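Local coordinates for Tll1590 protein (Thermosynechococcus elongatus, PDB 6LDQ) that carries a glycosyl transferase 4-like domain of the GT-B clan, built in this model around a Rossmann-like, largely parallel beta-sheet with helices on its faces, at residues P7-S12 with D48-K53; R52-N57 with T70-A75; Y106-T111 with Q130-Y135. One frame throughout, in Å; residues are numbered along the deposited sequence.

Contact 1. Residues P7-S12 with D48-K53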
loop_
_atom_site.group_PDB
_atom_site.type_symbol
_atom_site.label_atom_id
_atom_site.label_comp_id
_atom_site.label_asym_id
_atom_site.label_seq_id
_atom_site.Cartn_x
_atom_site.Cartn_y
_atom_site.Cartn_z
ATOM N N PRO A 7 -4.477 -14.020 1.067
ATOM C CA PRO A 7 -5.089 -12.874 0.479
ATOM C C PRO A 7 -4.286 -11.642 0.889
ATOM O O PRO A 7 -4.190 -11.439 2.031
ATOM C CB PRO A 7 -6.525 -12.950 1.001
ATOM C CG PRO A 7 -6.381 -13.619 2.324
ATOM C CD PRO A 7 -5.121 -14.455 2.271
ATOM N N ILE A 8 -3.652 -10.980 -0.068
ATOM C CA ILE A 8 -2.903 -9.744 0.273
ATOM C C ILE A 8 -3.615 -8.558 -0.373
ATOM O O ILE A 8 -4.186 -8.728 -1.382
ATOM C CB ILE A 8 -1.429 -9.797 -0.142
ATOM C CG1 ILE A 8 -1.250 -9.756 -1.649
ATOM C CG2 ILE A 8 -0.656 -10.911 0.516
ATOM C CD1 ILE A 8 0.170 -9.682 -2.029
ATOM N N ALA A 9 -3.560 -7.422 0.283
ATOM C CA ALA A 9 -4.165 -6.197 -0.200
ATOM C C ALA A 9 -3.065 -5.185 -0.448
ATOM O O ALA A 9 -2.212 -4.968 0.423
ATOM C CB ALA A 9 -5.189 -5.642 0.796
ATOM N N LEU A 10 -3.070 -4.601 -1.642
ATOM C CA LEU A 10 -2.285 -3.410 -1.936
ATOM C C LEU A 10 -3.246 -2.227 -1.927
ATOM O O LEU A 10 -4.386 -2.335 -2.395
ATOM C CB LEU A 10 -1.571 -3.518 -3.290
ATOM C CG LEU A 10 -0.238 -4.289 -3.417
ATOM C CD1 LEU A 10 -0.237 -5.634 -2.728
ATOM C CD2 LEU A 10 0.176 -4.417 -4.882
ATOM N N ILE A 11 -2.806 -1.111 -1.361
ATOM C CA ILE A 11 -3.661 0.063 -1.249
ATOM C C ILE A 11 -2.940 1.259 -1.854
ATOM O O ILE A 11 -1.803 1.554 -1.472
ATOM C CB ILE A 11 -4.039 0.365 0.211
ATOM C CG1 ILE A 11 -4.944 -0.727 0.763
ATOM C CG2 ILE A 11 -4.761 1.708 0.306
ATOM C CD1 ILE A 11 -5.091 -0.656 2.249
ATOM N N SER A 12 -3.615 1.940 -2.793
ATOM C CA SER A 12 -3.193 3.170 -3.445
ATOM C C SER A 12 -4.441 4.055 -3.575
ATOM O O SER A 12 -5.076 4.125 -4.630
ATOM C CB SER A 12 -2.555 2.901 -4.801
ATOM O OG SER A 12 -2.083 4.096 -5.389
ATOM N N ASP A 48 -5.652 -8.308 -4.046
ATOM C CA ASP A 48 -6.722 -7.321 -4.151
ATOM C C ASP A 48 -6.079 -5.940 -4.001
ATOM O O ASP A 48 -5.489 -5.656 -2.961
ATOM C CB ASP A 48 -7.777 -7.527 -3.055
ATOM C CG ASP A 48 -8.683 -8.771 -3.298
ATOM O OD1 ASP A 48 -8.821 -9.180 -4.460
ATOM O OD2 ASP A 48 -9.249 -9.300 -2.320
ATOM N N MET A 49 -6.186 -5.103 -5.034
ATOM C CA MET A 49 -5.680 -3.735 -5.017
ATOM C C MET A 49 -6.855 -2.775 -4.856
ATOM O O MET A 49 -7.865 -2.919 -5.551
ATOM C CB MET A 49 -4.920 -3.425 -6.312
ATOM C CG MET A 49 -3.593 -4.174 -6.478
ATOM S SD MET A 49 -3.060 -4.161 -8.201
ATOM C CE MET A 49 -4.191 -5.404 -8.822
ATOM N N PHE A 50 -6.729 -1.812 -3.942
ATOM C CA PHE A 50 -7.802 -0.868 -3.637
ATOM C C PHE A 50 -7.354 0.550 -3.983
ATOM O O PHE A 50 -6.251 0.976 -3.599
ATOM C CB PHE A 50 -8.218 -0.931 -2.155
ATOM C CG PHE A 50 -8.754 -2.278 -1.716
ATOM C CD1 PHE A 50 -7.892 -3.349 -1.451
ATOM C CD2 PHE A 50 -10.122 -2.474 -1.568
ATOM C CE1 PHE A 50 -8.408 -4.592 -1.050
ATOM C CE2 PHE A 50 -10.636 -3.713 -1.170
ATOM C CZ PHE A 50 -9.772 -4.771 -0.912
ATOM N N THR A 51 -8.200 1.261 -4.726
ATOM C CA THR A 51 -8.035 2.678 -4.989
ATOM C C THR A 51 -9.410 3.320 -4.839
ATOM O O THR A 51 -10.424 2.633 -4.655
ATOM C CB THR A 51 -7.396 2.921 -6.380
ATOM O OG1 THR A 51 -7.130 4.329 -6.566
ATOM C CG2 THR A 51 -8.283 2.389 -7.520
ATOM N N ARG A 52 -9.446 4.652 -4.854
ATOM C CA ARG A 52 -10.712 5.344 -4.722
ATOM C C ARG A 52 -11.427 5.422 -6.066
ATOM O O ARG A 52 -10.803 5.420 -7.134
ATOM C CB ARG A 52 -10.513 6.764 -4.153
ATOM C CG ARG A 52 -9.738 7.713 -5.075
ATOM C CD ARG A 52 -9.520 9.089 -4.383
ATOM N NE ARG A 52 -10.751 9.504 -3.730
ATOM C CZ ARG A 52 -11.612 10.362 -4.267
ATOM N NH1 ARG A 52 -11.328 10.917 -5.435
ATOM N NH2 ARG A 52 -12.747 10.669 -3.636
ATOM N N LYS A 53 -12.755 5.481 -6.001
ATOM C CA LYS A 53 -13.550 5.824 -7.169
ATOM C C LYS A 53 -13.410 7.303 -7.481
ATOM O O LYS A 53 -13.372 8.139 -6.575
ATOM C CB LYS A 53 -15.019 5.517 -6.924
ATOM C CG LYS A 53 -15.412 4.108 -7.150
ATOM C CD LYS A 53 -16.918 4.014 -7.133
ATOM C CE LYS A 53 -17.379 2.623 -7.523
ATOM N NZ LYS A 53 -18.831 2.438 -7.217
#
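L10 O sits at the edge of the F50 ring, close to the ring plane, while A9 CB comes at the same ring obliquely, 3.9 Å from F50 CE1. F97 and Y100 of helix 90-104 add edge-to-face contacts to this ring. The setting is a Rossmann-like sheet: strands 8-11 and 47-52 run parallel as neighbours, with helix 32-42 in the connection between them, a beta-alpha-beta crossover. The axes of 8-11 and 48-52 come within 4.6 Å, with 27° between their directions. Four backbone bonds join them, D48 N to I8 O, L10 N to D48 O, F50 N to L10 O (2.9 Å) and S12 N to F50 O. L10 O is approached a second time, by M49 CA at 3.2 Å in a CA-H...O contact. A9, I11, D48 and F50 share one face of the sheet. There the D48 carboxylate turns to partners beyond the two strands, R69 and the hydroxyl of Y106. L10 and M49 take the other face, beneath V33 of helix 32-42; they lie side by side and point the same way, with M49 CG 3.8 Å from L10 CB. At the far end T51 OG1, anti to its backbone N (chi1 -175°), lies 2.8 Å from S12 O, but V13 O is also within reach of its one proton.

Contact 2. Residues R52-N57 with T70-A75; sequences RKTDPN and TIRLQA
R52 and L73 pair as a parallel bridge, their CA atoms 4.8 Å apart, just where both strands run out. K53 N gives a bond to L73 O (2.8 Å, 167° at the hydrogen), arriving from above the carbonyl plane. A little further on, a water takes the place of direct pairing: it donates to K53 O and accepts from A75 N. The R52 side chain sets out away from 70-75, yet its guanidinium reaches A75 O. R52 NH2 donates to that oxygen at 2.8 Å, with the oxygen in the guanidinium plane, and a second water accepts from R52 NE and donates to the same A75 O. P77 O and T79 O take further bonds from this guanidinium, so carbonyls of the following loop gather round it. K53 and R72 cross obliquely, K53 CG 3.6 Å from R72 CB, and their charged tips part to D60 and D58. R52 O lies over one face of the R72 guanidinium without bonding to it, and T54 OG1 is at its edge, 3.3 Å from R72 NH2. Beyond, D55 OD1 accepts from N57 N, closing an Asx turn. The arrangement marks the C-terminal ends of two adjacent parallel strands in an alpha/beta sheet, one chain leaving toward strand 61-63, the other toward helix 90-104.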
loop_
_atom_site.group_PDB
_atom_site.type_symbol
_atom_site.label_atom_id
_atom_site.label_comp_id
_atom_site.label_asym_id
_atom_site.label_seq_id
_atom_site.Cartn_x
_atom_site.Cartn_y
_atom_site.Cartn_z
ATOM N N ARG A 52 -9.446 4.652 -4.854
ATOM C CA ARG A 52 -10.712 5.344 -4.722
ATOM C C ARG A 52 -11.427 5.422 -6.066
ATOM O O ARG A 52 -10.803 5.420 -7.134
ATOM C CB ARG A 52 -10.513 6.764 -4.153
ATOM C CG ARG A 52 -9.738 7.713 -5.075
ATOM C CD ARG A 52 -9.520 9.089 -4.383
ATOM N NE ARG A 52 -10.751 9.504 -3.730
ATOM C CZ ARG A 52 -11.612 10.362 -4.267
ATOM N NH1 ARG A 52 -11.328 10.917 -5.435
ATOM N NH2 ARG A 52 -12.747 10.669 -3.636
ATOM N N LYS A 53 -12.755 5.481 -6.001
ATOM C CA LYS A 53 -13.550 5.824 -7.169
ATOM C C LYS A 53 -13.410 7.303 -7.481
ATOM O O LYS A 53 -13.372 8.139 -6.575
ATOM C CB LYS A 53 -15.019 5.517 -6.924
ATOM C CG LYS A 53 -15.412 4.108 -7.150
ATOM C CD LYS A 53 -16.918 4.014 -7.133
ATOM C CE LYS A 53 -17.379 2.623 -7.523
ATOM N NZ LYS A 53 -18.831 2.438 -7.217
ATOM N N THR A 54 -13.340 7.624 -8.769
ATOM C CA THR A 54 -13.239 9.007 -9.212
ATOM C C THR A 54 -14.346 9.373 -10.196
ATOM O O THR A 54 -14.304 10.457 -10.791
ATOM C CB THR A 54 -11.856 9.271 -9.822
ATOM O OG1 THR A 54 -11.674 8.471 -10.995
ATOM C CG2 THR A 54 -10.746 8.930 -8.821
ATOM N N ASP A 55 -15.342 8.497 -10.376
ATOM C CA ASP A 55 -16.505 8.782 -11.210
ATOM C C ASP A 55 -17.656 7.899 -10.758
ATOM O O ASP A 55 -17.425 6.721 -10.446
ATOM C CB ASP A 55 -16.199 8.537 -12.693
ATOM C CG ASP A 55 -17.324 8.987 -13.602
ATOM O OD1 ASP A 55 -18.394 8.340 -13.598
ATOM O OD2 ASP A 55 -17.144 9.997 -14.317
ATOM N N PRO A 56 -18.889 8.418 -10.695
ATOM C CA PRO A 56 -20.021 7.562 -10.285
ATOM C C PRO A 56 -20.315 6.421 -11.250
ATOM O O PRO A 56 -21.037 5.485 -10.879
ATOM C CB PRO A 56 -21.201 8.545 -10.198
ATOM C CG PRO A 56 -20.776 9.764 -10.939
ATOM C CD PRO A 56 -19.281 9.830 -10.860
ATOM N N ASN A 57 -19.788 6.463 -12.468
ATOM C CA ASN A 57 -19.908 5.352 -13.401
ATOM C C ASN A 57 -18.720 4.397 -13.337
ATOM O O ASN A 57 -18.640 3.475 -14.154
ATOM C CB ASN A 57 -20.084 5.884 -14.827
ATOM C CG ASN A 57 -21.276 6.813 -14.954
ATOM O OD1 ASN A 57 -21.142 7.970 -15.366
ATOM N ND2 ASN A 57 -22.452 6.316 -14.585
ATOM N N THR A 70 -8.679 -5.196 -9.137
ATOM C CA THR A 70 -8.716 -3.855 -8.554
ATOM C C THR A 70 -10.119 -3.607 -8.017
ATOM O O THR A 70 -11.108 -3.906 -8.699
ATOM C CB THR A 70 -8.353 -2.781 -9.584
ATOM O OG1 THR A 70 -7.088 -3.087 -10.163
ATOM C CG2 THR A 70 -8.280 -1.366 -8.940
ATOM N N ILE A 71 -10.202 -3.078 -6.799
ATOM C CA ILE A 71 -11.464 -2.703 -6.172
ATOM C C ILE A 71 -11.479 -1.184 -6.006
ATOM O O ILE A 71 -10.534 -0.600 -5.453
ATOM C CB ILE A 71 -11.639 -3.429 -4.825
ATOM C CG1 ILE A 71 -11.977 -4.911 -5.065
ATOM C CG2 ILE A 71 -12.716 -2.763 -4.005
ATOM C CD1 ILE A 71 -11.514 -5.850 -3.959
ATOM N N ARG A 72 -12.521 -0.537 -6.521
ATOM C CA ARG A 72 -12.641 0.917 -6.432
ATOM C C ARG A 72 -13.672 1.256 -5.366
ATOM O O ARG A 72 -14.836 0.840 -5.454
ATOM C CB ARG A 72 -13.003 1.527 -7.786
ATOM C CG ARG A 72 -11.930 1.288 -8.827
ATOM C CD ARG A 72 -12.310 1.771 -10.207
ATOM N NE ARG A 72 -12.247 3.222 -10.310
ATOM C CZ ARG A 72 -11.133 3.909 -10.536
ATOM N NH1 ARG A 72 -9.982 3.270 -10.685
ATOM N NH2 ARG A 72 -11.176 5.238 -10.607
ATOM N N LEU A 73 -13.243 1.985 -4.346
ATOM C CA LEU A 73 -14.082 2.225 -3.193
ATOM C C LEU A 73 -14.631 3.637 -3.278
ATOM O O LEU A 73 -13.915 4.568 -3.652
ATOM C CB LEU A 73 -13.308 2.043 -1.888
ATOM C CG LEU A 73 -12.607 0.700 -1.634
ATOM C CD1 LEU A 73 -11.600 0.861 -0.512
ATOM C CD2 LEU A 73 -13.625 -0.390 -1.291
ATOM N N GLN A 74 -15.914 3.780 -2.976
ATOM C CA GLN A 74 -16.473 5.115 -2.832
ATOM C C GLN A 74 -15.954 5.693 -1.524
ATOM O O GLN A 74 -16.231 5.166 -0.441
ATOM C CB GLN A 74 -17.994 5.082 -2.876
ATOM C CG GLN A 74 -18.608 6.469 -2.747
ATOM C CD GLN A 74 -20.075 6.510 -3.148
ATOM O OE1 GLN A 74 -20.633 5.519 -3.635
ATOM N NE2 GLN A 74 -20.709 7.662 -2.944
ATOM N N ALA A 75 -15.147 6.747 -1.623
ATOM C CA ALA A 75 -14.547 7.331 -0.427
ATOM C C ALA A 75 -14.289 8.808 -0.728
ATOM O O ALA A 75 -13.248 9.173 -1.279
ATOM C CB ALA A 75 -13.278 6.596 -0.038
HETATM O O HOH W 1 -10.494 8.721 -1.258
HETATM O O HOH W 2 -15.075 8.057 -4.142
#

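Contact 3. Residues Y106-T111 with Q130-Y135; sequences YPLIHT and QWLHTY
T111 reaches across to two rings of the neighbouring strand. Its CB lies 3.7 Å from W131 NE1 and near H133 ND1. From there the branches part: CG2, anti to the carbonyl carbon, packs against W131 NE1 at 3.5 Å, while OG1 stands between the backbone N and the carbonyl carbon (chi1 50°) and takes the indole N-H. That bond, W131 NE1 to T111 OG1, measures 2.8 Å with the oxygen near the indole plane. OG1 also meets H133 ND1 at a modelled 2.4 Å, too short to be taken at face value. T111 O lies above the centre of the H133 ring, and the H133 side chain comes within about 3 Å of a bound thiocyanate ion, nearest atoms, probably from the crystallisation liquor. Strands 108-112 and 130-134 are the two parallel strands of a beta-alpha-beta unit, with helix 113-126 between them; the axes of 108-111 and 130-134 differ by 16°. Five backbone bonds join them, the first from Q130 N to P107 O and the last from T134 N to T111 O. On the sheet face of L108 and H110, L108 CD1 touches L132 CD1 at 3.6 Å, and L132 CB sits over the H110 ring in a CH-pi contact, 4.3 Å from its centroid. H110 NE2 and T134 OG1 share a 2.7 Å hydrogen bond in which either may donate; Y211 OH bonds to the ring's other nitrogen, ND1, and Y32 OH to T134 OG1.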
loop_
_atom_site.group_PDB
_atom_site.type_symbol
_atom_site.label_atom_id
_atom_site.label_comp_id
_atom_site.label_asym_id
_atom_site.label_seq_id
_atom_site.Cartn_x
_atom_site.Cartn_y
_atom_site.Cartn_z
ATOM N N TYR A 106 -7.006 -10.063 5.170
ATOM C CA TYR A 106 -5.658 -9.904 4.612
ATOM C C TYR A 106 -4.532 -9.967 5.639
ATOM O O TYR A 106 -4.384 -9.043 6.458
ATOM C CB TYR A 106 -5.565 -8.576 3.854
ATOM C CG TYR A 106 -6.648 -8.383 2.814
ATOM C CD1 TYR A 106 -6.634 -9.096 1.624
ATOM C CD2 TYR A 106 -7.694 -7.505 3.035
ATOM C CE1 TYR A 106 -7.630 -8.929 0.666
ATOM C CE2 TYR A 106 -8.697 -7.322 2.088
ATOM C CZ TYR A 106 -8.664 -8.028 0.906
ATOM O OH TYR A 106 -9.666 -7.853 -0.022
ATOM N N PRO A 107 -3.699 -11.025 5.615
ATOM C CA PRO A 107 -2.552 -11.086 6.540
ATOM C C PRO A 107 -1.445 -10.110 6.203
ATOM O O PRO A 107 -0.555 -9.895 7.030
ATOM C CB PRO A 107 -2.051 -12.539 6.398
ATOM C CG PRO A 107 -2.614 -13.023 5.075
ATOM C CD PRO A 107 -3.954 -12.338 4.976
ATOM N N LEU A 108 -1.421 -9.587 4.993
ATOM C CA LEU A 108 -0.429 -8.608 4.587
ATOM C C LEU A 108 -1.167 -7.507 3.853
ATOM O O LEU A 108 -2.066 -7.769 3.043
ATOM C CB LEU A 108 0.655 -9.220 3.690
ATOM C CG LEU A 108 1.841 -8.388 3.193
ATOM C CD1 LEU A 108 3.079 -9.305 3.093
ATOM C CD2 LEU A 108 1.535 -7.778 1.832
ATOM N N ILE A 109 -0.815 -6.275 4.174
ATOM C CA ILE A 109 -1.356 -5.113 3.495
ATOM C C ILE A 109 -0.179 -4.235 3.115
ATOM O O ILE A 109 0.636 -3.899 3.976
ATOM C CB ILE A 109 -2.348 -4.338 4.382
ATOM C CG1 ILE A 109 -3.504 -5.244 4.835
ATOM C CG2 ILE A 109 -2.874 -3.143 3.623
ATOM C CD1 ILE A 109 -4.679 -4.459 5.459
ATOM N N HIS A 110 -0.089 -3.870 1.836
ATOM C CA HIS A 110 1.034 -3.097 1.306
ATOM C C HIS A 110 0.488 -1.770 0.795
ATOM O O HIS A 110 -0.224 -1.735 -0.210
ATOM C CB HIS A 110 1.770 -3.877 0.209
ATOM C CG HIS A 110 2.973 -3.171 -0.349
ATOM N ND1 HIS A 110 3.786 -3.738 -1.310
ATOM C CD2 HIS A 110 3.489 -1.941 -0.096
ATOM C CE1 HIS A 110 4.756 -2.893 -1.618
ATOM N NE2 HIS A 110 4.602 -1.797 -0.892
ATOM N N THR A 111 0.833 -0.685 1.488
ATOM C CA THR A 111 0.313 0.652 1.242
ATOM C C THR A 111 1.281 1.455 0.378
ATOM O O THR A 111 2.495 1.237 0.418
ATOM C CB THR A 111 0.075 1.361 2.577
ATOM O OG1 THR A 111 1.239 1.265 3.400
ATOM C CG2 THR A 111 -1.055 0.678 3.301
ATOM N N GLN A 130 0.894 -8.052 8.597
ATOM C CA GLN A 130 2.198 -7.606 8.122
ATOM C C GLN A 130 1.984 -6.387 7.242
ATOM O O GLN A 130 1.293 -6.472 6.225
ATOM C CB GLN A 130 2.905 -8.715 7.344
ATOM C CG GLN A 130 2.947 -10.053 8.065
ATOM C CD GLN A 130 3.520 -9.941 9.460
ATOM O OE1 GLN A 130 4.566 -9.327 9.662
ATOM N NE2 GLN A 130 2.827 -10.524 10.436
ATOM N N TRP A 131 2.566 -5.252 7.628
ATOM C CA TRP A 131 2.317 -3.983 6.955
ATOM C C TRP A 131 3.599 -3.527 6.271
ATOM O O TRP A 131 4.600 -3.247 6.940
ATOM C CB TRP A 131 1.814 -2.933 7.948
ATOM C CG TRP A 131 1.586 -1.570 7.362
ATOM C CD1 TRP A 131 1.290 -1.269 6.063
ATOM C CD2 TRP A 131 1.620 -0.320 8.065
ATOM N NE1 TRP A 131 1.153 0.092 5.911
ATOM C CE2 TRP A 131 1.346 0.696 7.128
ATOM C CE3 TRP A 131 1.859 0.039 9.396
ATOM C CZ2 TRP A 131 1.304 2.050 7.480
ATOM C CZ3 TRP A 131 1.833 1.400 9.736
ATOM C CH2 TRP A 131 1.564 2.369 8.779
ATOM N N LEU A 132 3.576 -3.471 4.944
ATOM C CA LEU A 132 4.679 -2.903 4.187
ATOM C C LEU A 132 4.226 -1.605 3.549
ATOM O O LEU A 132 3.076 -1.471 3.132
ATOM C CB LEU A 132 5.174 -3.834 3.086
ATOM C CG LEU A 132 5.819 -5.120 3.578
ATOM C CD1 LEU A 132 4.742 -6.183 3.540
ATOM C CD2 LEU A 132 7.034 -5.493 2.736
ATOM N N HIS A 133 5.151 -0.663 3.433
ATOM C CA HIS A 133 4.810 0.608 2.828
ATOM C C HIS A 133 5.888 1.029 1.849
ATOM O O HIS A 133 7.078 0.974 2.168
ATOM C CB HIS A 133 4.607 1.692 3.867
ATOM C CG HIS A 133 4.014 2.915 3.273
ATOM N ND1 HIS A 133 2.675 3.207 3.357
ATOM C CD2 HIS A 133 4.547 3.837 2.448
ATOM C CE1 HIS A 133 2.431 4.321 2.688
ATOM N NE2 HIS A 133 3.555 4.732 2.138
ATOM N N THR A 134 5.466 1.441 0.661
ATOM C CA THR A 134 6.353 2.031 -0.327
ATOM C C THR A 134 6.307 3.561 -0.237
ATOM O O THR A 134 5.239 4.166 -0.370
ATOM C CB THR A 134 5.981 1.571 -1.728
ATOM O OG1 THR A 134 6.218 0.146 -1.833
ATOM C CG2 THR A 134 6.828 2.327 -2.740
ATOM N N TYR A 135 7.476 4.161 -0.050
ATOM C CA TYR A 135 7.674 5.607 0.023
ATOM C C TYR A 135 7.782 6.224 -1.366
ATOM O O TYR A 135 8.357 5.628 -2.274
ATOM C CB TYR A 135 8.976 5.935 0.761
ATOM C CG TYR A 135 9.269 7.417 0.669
ATOM C CD1 TYR A 135 8.417 8.303 1.259
ATOM C CD2 TYR A 135 10.321 7.932 -0.064
ATOM C CE1 TYR A 135 8.580 9.653 1.216
ATOM C CE2 TYR A 135 10.517 9.337 -0.118
ATOM C CZ TYR A 135 9.609 10.170 0.536
ATOM O OH TYR A 135 9.678 11.535 0.532
HETATM O O HOH W 3 -0.199 -11.505 9.579
#

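Overall arrangement
All three contacts belong to one sheet. Contacts 1 and 3 are buried near its middle and touch directly, because strands 8-11 and 108-112 are neighbours: A9 O meets H110 N at 2.8 Å. Contact 2 lies out toward the sheet's edge, its centre about 16 Å from the centre of the chain, partly open, and continues strand 47-52 from contact 1, sharing R52 and K53 with it. The chemistry follows the place. Contact 1 is mainly backbone bonding with apolar packing; contact 3 adds hydroxyl, imidazole and indole bonds inside the core; contact 2 has one direct backbone bond, supplemented by an arginine, waters and loop carbonyls, and the aliphatic part of K53 packs on R72.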